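Local coordinates for Lmo0181 protein (Listeria monocytogenes serovar 1/2a, PDB 5F7V), which binds the cyclic tetrasaccharide cycloalternan as a membrane-anchored lipoprotein and probably hands it to an ABC transporter for uptake, at residues N75-M80 / T178-Y183; G191-F194 / E200-I203; Q109-F114 / G122-F127; T16-S21 / T57-Q62; P226-L231 / E371-L376. All blocks are in the same frame, centred on the assembly; numbering follows the deposited sequence. Where two conformers were deposited one is given.

Interaction 1: residues N75-M80 / T178-Y183. With GLC (alpha-D-glucopyranose), chain B; GLC (alpha-D-glucopyranose), chain C.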
# COMPACT_ATOMS: atom_id res chain seq x y z
N ASN A 75 3.13 7.09 -4.66
CA ASN A 75 2.09 6.57 -3.78
C ASN A 75 1.44 7.71 -3.01
O ASN A 75 1.93 8.84 -2.95
CB ASN A 75 2.62 5.41 -2.91
CG ASN A 75 3.71 5.80 -1.96
OD1 ASN A 75 4.16 6.91 -1.95
ND2 ASN A 75 4.15 4.83 -1.20
N TYR A 76 0.32 7.38 -2.37
CA TYR A 76 -0.44 8.35 -1.61
C TYR A 76 0.45 8.98 -0.56
O TYR A 76 0.46 10.19 -0.40
CB TYR A 76 -1.62 7.60 -0.98
CG TYR A 76 -2.81 8.42 -0.48
CD1 TYR A 76 -2.70 9.68 0.11
CD2 TYR A 76 -4.08 7.88 -0.57
CE1 TYR A 76 -3.82 10.35 0.55
CE2 TYR A 76 -5.21 8.56 -0.17
CZ TYR A 76 -5.06 9.80 0.42
OH TYR A 76 -6.17 10.48 0.85
N GLU A 77 1.22 8.15 0.13
CA GLU A 77 1.89 8.69 1.31
C GLU A 77 3.17 9.44 0.97
O GLU A 77 3.65 10.13 1.85
CB GLU A 77 2.07 7.61 2.38
CG GLU A 77 2.86 6.37 1.98
CD GLU A 77 2.06 5.25 1.31
OE1 GLU A 77 1.16 5.52 0.48
OE2 GLU A 77 2.35 4.06 1.57
N THR A 78 3.72 9.35 -0.25
CA THR A 78 4.88 10.19 -0.61
C THR A 78 4.48 11.39 -1.45
O THR A 78 5.27 12.30 -1.66
CB THR A 78 5.94 9.37 -1.37
OG1 THR A 78 6.17 8.15 -0.66
CG2 THR A 78 7.27 10.06 -1.49
N PHE A 79 3.25 11.40 -1.95
CA PHE A 79 2.82 12.49 -2.81
C PHE A 79 3.11 13.89 -2.24
O PHE A 79 3.65 14.71 -2.98
CB PHE A 79 1.33 12.36 -3.17
CG PHE A 79 0.75 13.56 -3.84
CD1 PHE A 79 1.02 13.79 -5.16
CD2 PHE A 79 -0.00 14.48 -3.14
CE1 PHE A 79 0.50 14.92 -5.77
CE2 PHE A 79 -0.54 15.58 -3.74
CZ PHE A 79 -0.28 15.82 -5.08
N MET A 80 2.73 14.18 -1.00
CA MET A 80 2.85 15.56 -0.53
C MET A 80 4.31 16.00 -0.51
O MET A 80 4.61 17.14 -0.84
CB MET A 80 2.22 15.72 0.85
CG MET A 80 2.49 17.12 1.36
SD MET A 80 1.72 17.44 2.93
CE MET A 80 1.07 19.06 2.57
N THR A 178 5.39 -1.55 11.56
CA THR A 178 5.95 -0.41 10.85
C THR A 178 5.02 0.78 11.04
O THR A 178 3.88 0.61 11.45
CB THR A 178 6.06 -0.69 9.34
OG1 THR A 178 4.71 -0.89 8.86
CG2 THR A 178 6.97 -1.86 9.04
N MET A 179 5.52 1.98 10.75
CA MET A 179 4.67 3.16 10.78
C MET A 179 3.47 2.99 9.86
O MET A 179 2.36 3.39 10.21
CB MET A 179 5.50 4.41 10.42
CG MET A 179 4.63 5.66 10.34
SD MET A 179 3.94 6.16 11.95
CE MET A 179 5.03 7.51 12.30
N ASN A 180 3.68 2.44 8.66
CA ASN A 180 2.56 2.32 7.72
C ASN A 180 1.50 1.39 8.25
O ASN A 180 0.30 1.68 8.13
CB ASN A 180 3.02 1.83 6.35
CG ASN A 180 2.77 2.83 5.25
OD1 ASN A 180 2.94 4.04 5.43
ND2 ASN A 180 2.36 2.31 4.10
N GLU A 181 1.91 0.31 8.90
CA GLU A 181 0.90 -0.59 9.46
C GLU A 181 0.25 0.03 10.69
O GLU A 181 -0.93 -0.16 10.98
CB GLU A 181 1.55 -1.92 9.82
CG GLU A 181 0.53 -3.03 10.05
CD GLU A 181 -0.12 -3.56 8.79
OE1 GLU A 181 0.27 -3.19 7.63
OE2 GLU A 181 -1.04 -4.40 8.96
N PHE A 182 1.07 0.77 11.44
CA PHE A 182 0.62 1.23 12.76
C PHE A 182 -0.42 2.31 12.70
O PHE A 182 -1.25 2.34 13.60
CB PHE A 182 1.82 1.74 13.54
CG PHE A 182 1.48 1.97 14.99
CD1 PHE A 182 1.08 0.90 15.78
CD2 PHE A 182 1.53 3.22 15.56
CE1 PHE A 182 0.75 1.07 17.11
CE2 PHE A 182 1.19 3.40 16.88
CZ PHE A 182 0.79 2.32 17.64
N TYR A 183 -0.45 3.17 11.68
CA TYR A 183 -1.53 4.17 11.75
C TYR A 183 -2.88 3.46 11.64
O TYR A 183 -3.87 3.91 12.19
CB TYR A 183 -1.39 5.32 10.75
CG TYR A 183 -1.52 5.02 9.27
CD1 TYR A 183 -2.75 4.94 8.66
CD2 TYR A 183 -0.41 4.84 8.46
CE1 TYR A 183 -2.88 4.73 7.30
CE2 TYR A 183 -0.51 4.63 7.11
CZ TYR A 183 -1.76 4.56 6.55
OH TYR A 183 -1.86 4.38 5.20
C1 GLC B . 3.65 -0.71 2.58
C2 GLC B . 4.50 -1.97 2.63
C3 GLC B . 3.59 -3.19 2.52
C4 GLC B . 2.55 -3.14 3.63
C5 GLC B . 1.84 -1.78 3.68
C6 GLC B . 0.97 -1.58 4.93
O2 GLC B . 5.49 -1.97 1.58
O3 GLC B . 4.43 -4.34 2.66
O4 GLC B . 1.54 -4.13 3.40
O5 GLC B . 2.74 -0.67 3.67
O6 GLC B . 1.80 -1.70 6.08
C1 GLC C . 1.59 -1.00 -2.34
C2 GLC C . 0.77 0.07 -3.02
C3 GLC C . 1.29 1.45 -2.64
C4 GLC C . 1.41 1.58 -1.13
C5 GLC C . 2.27 0.46 -0.56
C6 GLC C . 2.33 0.46 0.96
O2 GLC C . 0.83 -0.13 -4.44
O3 GLC C . 0.36 2.41 -3.13
O4 GLC C . 2.07 2.82 -0.85
O5 GLC C . 1.69 -0.81 -0.94
O6 GLC C . 3.03 -0.76 1.29
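In the glycan pocket of this periplasmic-binding-protein fold, Glu77 and Asn180 meet between the first turns of helices 76-85 and 179-187. Asn180 ND2 donates to Glu77 OE2 over 3.1 Å at 163°; the bond lies near the amide plane, but reaches the oxygen from above the carboxylate plane, 37° out of it. The two side chains cross at about a right angle. A bend at chi2 (-86°) turns the Glu77 carboxylate toward both the sugar and Asn180. Glu77 OE2 also accepts from O4 of the chain C glucose at 2.7 Å. That O4 receives Asn75 ND2 at 2.9 Å, while Asn75 OD1 takes the Thr78 hydroxyl and, more weakly, Thr78 N as helix N-cap. Asn180 ND2 gives a bond to ring oxygen O5 of the chain B glucose at 3.0 Å, and Glu181 OE1 accepts from its O6 at 2.6 Å. Asn180 OD1 is held by Trp361 NE1, which probably helps fix which end of the amide is the donor. One amide nitrogen and one carboxylate oxygen therefore link two glucose units in a continuous hydrogen-bond chain, and the O6-Glu181 bond is probably strengthened by the acceptor's negative charge.

Interaction 2: residues G191-F194 / E200-I203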
# COMPACT_ATOMS: atom_id res chain seq x y z
N GLY A 191 -7.03 5.07 18.31
CA GLY A 191 -5.85 5.96 18.33
C GLY A 191 -5.59 6.62 16.99
O GLY A 191 -6.22 6.35 16.00
N SER A 192 -4.58 7.48 16.98
CA SER A 192 -4.18 8.13 15.74
C SER A 192 -2.76 8.60 15.88
O SER A 192 -2.18 8.58 16.97
CB SER A 192 -5.11 9.31 15.44
OG SER A 192 -5.02 10.23 16.49
N ILE A 193 -2.23 9.05 14.75
CA ILE A 193 -0.85 9.53 14.69
C ILE A 193 -0.87 11.03 14.87
O ILE A 193 -0.11 11.53 15.72
CB ILE A 193 -0.16 9.19 13.35
CG1 ILE A 193 -0.32 7.70 13.04
CG2 ILE A 193 1.28 9.69 13.34
CD1 ILE A 193 0.26 6.77 14.06
N PHE A 194 -1.71 11.78 14.17
CA PHE A 194 -1.76 13.24 14.28
C PHE A 194 -3.14 13.71 14.68
O PHE A 194 -4.14 13.00 14.58
CB PHE A 194 -1.42 13.92 12.96
CG PHE A 194 -0.04 13.62 12.48
CD1 PHE A 194 1.06 14.31 12.99
CD2 PHE A 194 0.16 12.70 11.45
CE1 PHE A 194 2.33 14.04 12.52
CE2 PHE A 194 1.42 12.44 11.00
CZ PHE A 194 2.51 13.10 11.51
N GLU A 200 -0.02 18.46 15.95
CA GLU A 200 0.46 17.69 17.10
C GLU A 200 0.43 16.22 16.73
O GLU A 200 -0.36 15.83 15.86
CB GLU A 200 -0.42 17.90 18.34
CG GLU A 200 -0.50 19.31 18.88
CD GLU A 200 0.79 19.85 19.39
OE1 GLU A 200 1.72 19.09 19.70
OE2 GLU A 200 0.93 21.09 19.46
N THR A 201 1.22 15.41 17.42
CA THR A 201 1.11 13.96 17.33
C THR A 201 0.60 13.40 18.65
O THR A 201 0.98 13.81 19.73
CB THR A 201 2.43 13.30 16.91
OG1 THR A 201 2.28 11.89 16.90
CG2 THR A 201 3.57 13.61 17.83
N THR A 202 -0.27 12.40 18.54
CA THR A 202 -0.71 11.63 19.71
C THR A 202 -0.27 10.19 19.53
O THR A 202 -0.94 9.26 20.02
CB THR A 202 -2.22 11.77 19.91
OG1 THR A 202 -2.83 11.50 18.65
CG2 THR A 202 -2.49 13.18 20.35
N ILE A 203 0.87 9.96 18.87
CA ILE A 203 1.33 8.60 18.57
C ILE A 203 1.58 7.77 19.81
O ILE A 203 1.45 6.53 19.78
CB ILE A 203 2.57 8.64 17.62
CG1 ILE A 203 2.82 7.25 17.04
CG2 ILE A 203 3.80 9.18 18.29
CD1 ILE A 203 3.82 7.20 15.92
O HOH W 1 -3.58 8.24 19.63
O HOH W 2 -5.30 12.79 18.20
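Ile193 O is the polar centre of the contact between 191-194 and 200-203, receiving two donors from the facing segment. The Thr201 hydroxyl gives it a short bond, OG1 to O 2.7 Å, tilted 20° from the carbonyl plane. Thr202 N reaches the same Ile193 O at 3.0 Å from well above that plane. With its chi1 of 177°, Thr201 carries OG1 beside its own carbonyl carbon, where the oxygen also accepts from Ile203 N at 3.1 Å and closes an ST turn. One water accepts from Ser192 N (2.9 Å) and can donate to Thr202 O; in one conformer of Ser192 a second water joins its OG to Thr202 OG1. Phe194 CA makes a CA-H...O contact with Glu200 O at 3.3 Å beside the single beta bridge of Phe194 and Thr201. Ile193 and Ile203 run side by side, CD1 to CG1 4.0 Å. This loop pair lies between helices 179-187 and 206-220: Ile193 rests on Phe182 and Tyr183, Asn208 donates to Ser192 O, and Phe194 and Thr201 pack on helix 382-397.

Interaction 3: residues Q109-F114 / G122-F127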
# COMPACT_ATOMS: atom_id res chain seq x y z
N GLN A 109 -11.65 8.98 -3.54
CA GLN A 109 -10.55 9.02 -2.60
C GLN A 109 -9.22 8.83 -3.33
O GLN A 109 -8.24 9.48 -3.01
CB GLN A 109 -10.72 7.95 -1.52
CG GLN A 109 -11.84 8.25 -0.55
CD GLN A 109 -13.19 8.09 -1.20
OE1 GLN A 109 -13.47 7.10 -1.88
NE2 GLN A 109 -14.02 9.08 -1.04
N ALA A 110 -9.19 7.97 -4.32
CA ALA A 110 -7.97 7.70 -5.06
C ALA A 110 -7.61 8.89 -5.93
O ALA A 110 -6.45 9.27 -5.99
CB ALA A 110 -8.13 6.44 -5.88
N TYR A 111 -8.61 9.51 -6.55
CA TYR A 111 -8.34 10.70 -7.38
C TYR A 111 -7.85 11.85 -6.52
O TYR A 111 -6.88 12.56 -6.88
CB TYR A 111 -9.62 11.08 -8.16
CG TYR A 111 -9.44 12.20 -9.15
CD1 TYR A 111 -8.65 12.05 -10.28
CD2 TYR A 111 -10.04 13.43 -8.95
CE1 TYR A 111 -8.48 13.07 -11.21
CE2 TYR A 111 -9.87 14.46 -9.87
CZ TYR A 111 -9.10 14.27 -10.99
OH TYR A 111 -8.88 15.25 -11.94
N ASP A 112 -8.52 12.06 -5.40
CA ASP A 112 -8.20 13.17 -4.50
C ASP A 112 -6.82 13.07 -3.84
O ASP A 112 -6.28 14.07 -3.35
CB ASP A 112 -9.26 13.32 -3.41
CG ASP A 112 -10.62 13.81 -3.91
OD1 ASP A 112 -10.72 14.28 -5.07
OD2 ASP A 112 -11.57 13.67 -3.09
N ALA A 113 -6.26 11.87 -3.81
CA ALA A 113 -4.96 11.64 -3.19
C ALA A 113 -3.85 12.44 -3.84
O ALA A 113 -2.81 12.67 -3.19
CB ALA A 113 -4.62 10.15 -3.24
N PHE A 114 -4.07 12.88 -5.08
CA PHE A 114 -3.04 13.52 -5.88
C PHE A 114 -3.35 14.98 -6.13
O PHE A 114 -2.88 15.54 -7.10
CB PHE A 114 -2.75 12.72 -7.15
CG PHE A 114 -2.36 11.31 -6.81
CD1 PHE A 114 -1.10 11.04 -6.32
CD2 PHE A 114 -3.28 10.27 -6.88
CE1 PHE A 114 -0.75 9.79 -5.90
CE2 PHE A 114 -2.94 9.03 -6.47
CZ PHE A 114 -1.68 8.79 -5.96
N GLY A 122 -1.31 14.80 -10.06
CA GLY A 122 -1.05 13.42 -10.50
C GLY A 122 -2.34 12.86 -11.03
O GLY A 122 -3.39 13.35 -10.66
N MET A 123 -2.24 11.88 -11.91
CA MET A 123 -3.39 11.10 -12.37
C MET A 123 -3.40 9.76 -11.67
O MET A 123 -2.44 9.01 -11.69
CB MET A 123 -3.30 10.91 -13.88
CG MET A 123 -3.35 12.22 -14.64
SD MET A 123 -4.95 13.07 -14.60
CE MET A 123 -5.81 12.32 -15.97
N VAL A 124 -4.55 9.45 -11.07
CA VAL A 124 -4.64 8.23 -10.28
C VAL A 124 -4.59 7.01 -11.17
O VAL A 124 -5.31 6.92 -12.17
CB VAL A 124 -5.89 8.21 -9.39
CG1 VAL A 124 -7.18 8.37 -10.18
CG2 VAL A 124 -5.89 6.94 -8.57
N GLU A 125 -3.73 6.08 -10.82
CA GLU A 125 -3.45 4.88 -11.60
C GLU A 125 -4.11 3.64 -11.03
O GLU A 125 -4.61 2.78 -11.77
CB GLU A 125 -1.92 4.70 -11.64
CG GLU A 125 -1.48 3.45 -12.32
CD GLU A 125 -0.10 2.99 -11.93
OE1 GLU A 125 0.50 3.67 -11.00
OE2 GLU A 125 0.35 2.02 -12.52
N SER A 126 -4.12 3.51 -9.71
CA SER A 126 -4.69 2.34 -9.08
C SER A 126 -4.98 2.64 -7.62
O SER A 126 -4.49 3.61 -7.05
CB SER A 126 -3.78 1.13 -9.18
OG SER A 126 -2.60 1.27 -8.41
N PHE A 127 -5.79 1.80 -6.98
CA PHE A 127 -5.94 1.84 -5.54
C PHE A 127 -5.98 0.43 -4.98
O PHE A 127 -6.18 -0.56 -5.72
CB PHE A 127 -7.10 2.76 -5.10
CG PHE A 127 -8.46 2.19 -5.34
CD1 PHE A 127 -9.10 2.38 -6.56
CD2 PHE A 127 -9.14 1.46 -4.37
CE1 PHE A 127 -10.35 1.87 -6.83
CE2 PHE A 127 -10.39 0.95 -4.64
CZ PHE A 127 -10.98 1.17 -5.85
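Val124 points its branched side chain at helix 108-112, and its two methyls meet different residues there. CG2 lies against the Ala110 methyl, 3.5 Å from Ala110 CB, while CG1 comes in the plane of the Tyr111 ring at its edge, 4.0 Å from Tyr111 CD1. Chi1 of 58° sets Val124 CG1 between backbone nitrogen and carbonyl carbon, leaving CG2 anti to the nitrogen. Tyr111 and Phe114 each meet the valine nearly perpendicular; Phe114 CD2 lies 4.2 Å from Val124 CB. Short strand 115-116 follows the helix and pairs antiparallel with 119-135 as a beta hairpin, and Phe114 lies close over Gly122, CB to CA 3.8 Å. Strand 119-135 belongs to the large mixed sheet of this solute-binding fold and carries a classic beta bulge, where Glu125 and Ser126 both face Asn283. Past the bulge, Phe127 again points toward the helix, and its CB touches Ala110 CB at 3.9 Å. Ala110 also packs on Phe280 and Ala282 of strand 278-287, and the Phe114 ring meets Phe79 edge-to-face.

Interaction 4: residues T16-S21 / T57-Q62. With GLC (alpha-D-glucopyranose), chain D.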
# COMPACT_ATOMS: atom_id res chain seq x y z
N THR A 16 10.14 8.89 -20.84
CA THR A 16 10.51 7.95 -19.79
C THR A 16 9.43 7.87 -18.73
O THR A 16 8.86 8.90 -18.36
CB THR A 16 11.85 8.34 -19.16
OG1 THR A 16 11.79 9.71 -18.74
CG2 THR A 16 12.97 8.23 -20.20
N TYR A 17 9.18 6.67 -18.24
CA TYR A 17 8.23 6.38 -17.15
C TYR A 17 8.95 5.55 -16.12
O TYR A 17 9.45 4.50 -16.46
CB TYR A 17 6.97 5.67 -17.67
CG TYR A 17 6.02 5.23 -16.57
CD1 TYR A 17 5.60 6.14 -15.60
CD2 TYR A 17 5.55 3.92 -16.50
CE1 TYR A 17 4.74 5.77 -14.59
CE2 TYR A 17 4.67 3.55 -15.51
CZ TYR A 17 4.29 4.46 -14.56
OH TYR A 17 3.45 4.11 -13.50
N TYR A 18 9.05 6.08 -14.90
CA TYR A 18 9.74 5.43 -13.78
C TYR A 18 8.65 4.91 -12.86
O TYR A 18 7.68 5.64 -12.58
CB TYR A 18 10.58 6.50 -13.13
CG TYR A 18 11.81 6.22 -12.33
CD1 TYR A 18 13.08 6.17 -12.87
CD2 TYR A 18 11.69 6.10 -10.95
CE1 TYR A 18 14.19 5.97 -12.08
CE2 TYR A 18 12.77 5.88 -10.13
CZ TYR A 18 14.03 5.82 -10.69
OH TYR A 18 15.04 5.60 -9.76
N GLN A 19 8.72 3.64 -12.46
CA GLN A 19 7.63 3.08 -11.62
C GLN A 19 8.12 1.94 -10.74
O GLN A 19 9.22 1.42 -10.91
CB GLN A 19 6.47 2.64 -12.52
CG GLN A 19 6.75 1.39 -13.36
CD GLN A 19 6.33 0.12 -12.64
OE1 GLN A 19 5.20 0.01 -12.17
NE2 GLN A 19 7.23 -0.85 -12.58
N PHE A 20 7.26 1.56 -9.80
CA PHE A 20 7.49 0.48 -8.86
C PHE A 20 6.40 -0.56 -8.78
O PHE A 20 6.70 -1.67 -8.39
CB PHE A 20 7.73 0.99 -7.42
CG PHE A 20 6.55 1.75 -6.87
CD1 PHE A 20 5.48 1.10 -6.26
CD2 PHE A 20 6.50 3.12 -7.01
CE1 PHE A 20 4.38 1.84 -5.85
CE2 PHE A 20 5.43 3.85 -6.57
CZ PHE A 20 4.35 3.22 -5.99
N SER A 21 5.14 -0.24 -9.09
CA SER A 21 4.08 -1.14 -8.65
C SER A 21 3.87 -2.38 -9.51
O SER A 21 3.30 -3.34 -9.02
CB SER A 21 2.77 -0.38 -8.50
OG SER A 21 2.20 0.02 -9.73
N THR A 57 14.07 6.68 -2.82
CA THR A 57 15.43 7.20 -2.67
C THR A 57 16.04 7.41 -4.05
O THR A 57 16.67 8.43 -4.32
CB THR A 57 16.29 6.21 -1.88
OG1 THR A 57 15.64 5.87 -0.67
CG2 THR A 57 17.63 6.85 -1.55
N LYS A 58 15.85 6.43 -4.93
CA LYS A 58 16.40 6.47 -6.27
C LYS A 58 15.77 7.59 -7.10
O LYS A 58 16.44 8.36 -7.78
CB LYS A 58 16.31 5.10 -6.97
CG LYS A 58 17.22 4.04 -6.38
CD LYS A 58 18.66 4.32 -6.76
CE LYS A 58 19.56 3.10 -6.62
NZ LYS A 58 20.96 3.44 -6.27
N LEU A 59 14.45 7.72 -7.00
CA LEU A 59 13.72 8.72 -7.76
C LEU A 59 14.17 10.12 -7.38
O LEU A 59 14.45 10.95 -8.26
CB LEU A 59 12.22 8.52 -7.54
CG LEU A 59 11.37 9.56 -8.28
CD1 LEU A 59 11.55 9.60 -9.79
CD2 LEU A 59 9.92 9.28 -7.94
N GLN A 60 14.28 10.35 -6.08
CA GLN A 60 14.68 11.66 -5.58
C GLN A 60 16.08 12.01 -6.08
O GLN A 60 16.32 13.14 -6.49
CB GLN A 60 14.54 11.72 -4.04
CG GLN A 60 14.65 13.10 -3.39
CD GLN A 60 16.05 13.67 -3.33
OE1 GLN A 60 17.00 12.94 -3.05
NE2 GLN A 60 16.19 14.97 -3.59
N THR A 61 16.98 11.04 -6.09
CA THR A 61 18.32 11.27 -6.60
C THR A 61 18.31 11.63 -8.09
O THR A 61 18.96 12.60 -8.51
CB THR A 61 19.19 10.04 -6.30
OG1 THR A 61 19.40 10.00 -4.88
CG2 THR A 61 20.55 10.12 -6.99
N GLN A 62 17.57 10.86 -8.88
CA GLN A 62 17.40 11.13 -10.31
C GLN A 62 16.91 12.55 -10.57
O GLN A 62 17.51 13.27 -11.39
CB GLN A 62 16.36 10.19 -10.92
CG GLN A 62 16.84 8.79 -11.27
CD GLN A 62 17.41 8.66 -12.68
OE1 GLN A 62 18.54 8.22 -12.86
NE2 GLN A 62 16.66 9.08 -13.69
C1 GLC D . 5.47 -3.66 -2.19
C2 GLC D . 4.61 -2.42 -1.98
C3 GLC D . 3.51 -2.30 -3.01
C4 GLC D . 4.14 -2.33 -4.39
C5 GLC D . 4.89 -3.66 -4.54
C6 GLC D . 5.51 -3.83 -5.92
O2 GLC D . 4.06 -2.47 -0.66
O3 GLC D . 2.89 -1.03 -2.91
O4 GLC D . 3.16 -2.14 -5.41
O5 GLC D . 5.92 -3.71 -3.54
O6 GLC D . 6.59 -2.91 -6.03
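Chi1 of -156° swings the Tyr18 ring away from its backbone nitrogen and lays it against helix 52-64. Leu59 answers with CG anti to its own nitrogen; the two side chains run alongside one another, pointing opposite ways. Leu59 CD1 touches Tyr18 CD2 at 3.7 Å, and Leu59 CB lies equally close to Tyr18 CE2. Farther out, the Tyr18 hydroxyl comes up against Lys58, OH to CB 3.1 Å and to its backbone C 3.4 Å. Gln62 passes the ring obliquely, its CG 4.0 Å from Tyr18 CE1 and its amide plane 17° from the ring plane. Strand 16-19 and helix 57-62 run roughly antiparallel, at 147°, with axes 10.3 Å from each other at closest approach. The pairing is a strand-helix layer of the alpha/beta fold, in which the tyrosine bridges the gap. Just past the strand, Phe20 O accepts from O6 of the chain D glucose at 2.7 Å, and Glu73 binds both Phe20 N and Ser21 OG. Across the two segments the contact is van der Waals in kind, whereas sugar recognition at the strand's end uses a backbone carbonyl, whose position the Glu73 bonds probably help to fix.

Interaction 5: residues P226-L231 / E371-L376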
# COMPACT_ATOMS: atom_id res chain seq x y z
N PRO A 226 6.68 -14.63 13.02
CA PRO A 226 8.13 -14.73 12.87
C PRO A 226 8.82 -13.40 13.21
O PRO A 226 8.31 -12.32 12.86
CB PRO A 226 8.29 -15.13 11.41
CG PRO A 226 7.05 -14.64 10.74
CD PRO A 226 5.97 -14.86 11.75
N SER A 227 9.97 -13.47 13.86
CA SER A 227 10.72 -12.29 14.23
C SER A 227 11.59 -11.82 13.10
O SER A 227 11.75 -12.52 12.11
CB SER A 227 11.62 -12.62 15.38
OG SER A 227 12.64 -13.48 14.95
N PRO A 228 12.25 -10.66 13.27
CA PRO A 228 13.19 -10.24 12.25
C PRO A 228 14.29 -11.26 11.98
O PRO A 228 14.67 -11.51 10.82
CB PRO A 228 13.76 -8.93 12.84
CG PRO A 228 12.58 -8.34 13.52
CD PRO A 228 11.91 -9.54 14.17
N ALA A 229 14.77 -11.90 13.03
CA ALA A 229 15.75 -12.99 12.92
C ALA A 229 15.16 -14.12 12.08
O ALA A 229 15.80 -14.61 11.16
CB ALA A 229 16.16 -13.50 14.30
N ASP A 230 13.92 -14.53 12.36
CA ASP A 230 13.30 -15.59 11.56
C ASP A 230 13.15 -15.20 10.08
O ASP A 230 13.19 -16.05 9.18
CB ASP A 230 11.91 -15.92 12.13
CG ASP A 230 11.91 -16.43 13.57
OD1 ASP A 230 12.82 -17.21 13.94
OD2 ASP A 230 10.99 -16.13 14.35
N LEU A 231 12.93 -13.92 9.81
CA LEU A 231 12.72 -13.41 8.46
C LEU A 231 14.00 -12.91 7.77
O LEU A 231 13.91 -12.49 6.61
CB LEU A 231 11.75 -12.24 8.52
CG LEU A 231 10.32 -12.56 8.91
CD1 LEU A 231 9.53 -11.33 9.28
CD2 LEU A 231 9.66 -13.31 7.77
N GLU A 371 12.75 2.26 15.56
CA GLU A 371 12.34 2.08 16.96
C GLU A 371 11.51 0.82 17.13
O GLU A 371 11.67 0.11 18.11
CB GLU A 371 11.56 3.30 17.46
CG GLU A 371 12.45 4.53 17.58
CD GLU A 371 13.66 4.36 18.48
OE1 GLU A 371 13.42 3.98 19.65
OE2 GLU A 371 14.83 4.52 18.05
N PHE A 372 10.60 0.54 16.20
CA PHE A 372 9.78 -0.64 16.29
C PHE A 372 10.61 -1.91 16.13
O PHE A 372 10.39 -2.87 16.86
CB PHE A 372 8.66 -0.61 15.26
CG PHE A 372 7.56 0.37 15.52
CD1 PHE A 372 7.49 1.19 16.65
CD2 PHE A 372 6.55 0.50 14.59
CE1 PHE A 372 6.46 2.07 16.85
CE2 PHE A 372 5.53 1.40 14.76
CZ PHE A 372 5.47 2.18 15.90
N GLU A 373 11.57 -1.92 15.22
CA GLU A 373 12.45 -3.05 15.05
C GLU A 373 13.19 -3.36 16.35
O GLU A 373 13.39 -4.51 16.74
CB GLU A 373 13.42 -2.79 13.89
CG GLU A 373 14.23 -4.02 13.52
CD GLU A 373 13.54 -4.93 12.55
OE1 GLU A 373 12.31 -4.84 12.37
OE2 GLU A 373 14.32 -5.75 11.98
N LYS A 374 13.62 -2.32 17.05
CA LYS A 374 14.32 -2.53 18.31
C LYS A 374 13.40 -3.24 19.29
O LYS A 374 13.89 -4.04 20.09
CB LYS A 374 14.81 -1.22 18.95
CG LYS A 374 15.97 -0.56 18.24
CD LYS A 374 16.28 0.79 18.84
CE LYS A 374 17.23 1.62 18.02
NZ LYS A 374 17.42 2.93 18.68
N VAL A 375 12.10 -2.96 19.32
CA VAL A 375 11.23 -3.72 20.23
C VAL A 375 11.19 -5.18 19.82
O VAL A 375 11.32 -6.07 20.66
CB VAL A 375 9.80 -3.14 20.21
CG1 VAL A 375 8.94 -3.92 21.19
CG2 VAL A 375 9.81 -1.65 20.48
N LEU A 376 11.07 -5.41 18.53
CA LEU A 376 11.00 -6.81 18.05
C LEU A 376 12.24 -7.62 18.31
O LEU A 376 12.12 -8.83 18.47
CB LEU A 376 10.70 -6.85 16.55
CG LEU A 376 9.37 -6.24 16.08
CD1 LEU A 376 9.27 -6.45 14.59
CD2 LEU A 376 8.23 -6.88 16.84
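Pro228 presents its ring to helix 361-376, where Glu373 and Leu376, one turn apart, receive it. Its CD sits 3.8 Å from Leu376 CB, the leucine side chain standing nearly perpendicular to that of the proline. Glu373 runs alongside the ring in the opposite direction: its bend at chi2 (86°) brings the carboxylate back to the proline, OE2 lying 3.3 Å from Pro228 CB. These touches are van der Waals contacts. Behind the proline a capping box of Ser227 and Asp230 opens the short, weakly bonded helix 228-231. Asp230 N donates to Ser227 OG at 3.1 Å, and Ser227 N returns a nearly straight bond to Asp230 OD2 at 2.9 Å and 172°. The two bonds brace the first turn, of which Pro228 is part. Pro228 also packs on Asn377, just beyond the facing helix. Farther out, Ser227 and Leu376 both pack on Val219 of helix 206-220, Pro226 touches Trp171 and Ser174 of strand 171-174, and Val375 turns to helix 382-397.

From the N terminus, interaction 4 comes first, closing a loop of 35 residues between strand 13-19 and helix 52-64. Interaction 1 then opens at 75-80 and spans 97 residues to helix 179-187; interaction 3, a short reversal from helix 108-112 into strand 119-135, nests inside it. Interaction 2 follows as a tight loop, and interaction 5 closes across 139 residues at helix 361-376; no loops cross. Interactions 3 and 4 reach the same sheet and meet at Glu125. Interaction 1 touches all four others, through Phe79, Phe20, Ile193 and Phe372 among others, whereas interactions 3 and 5 lie on opposite sides of the chain's centre.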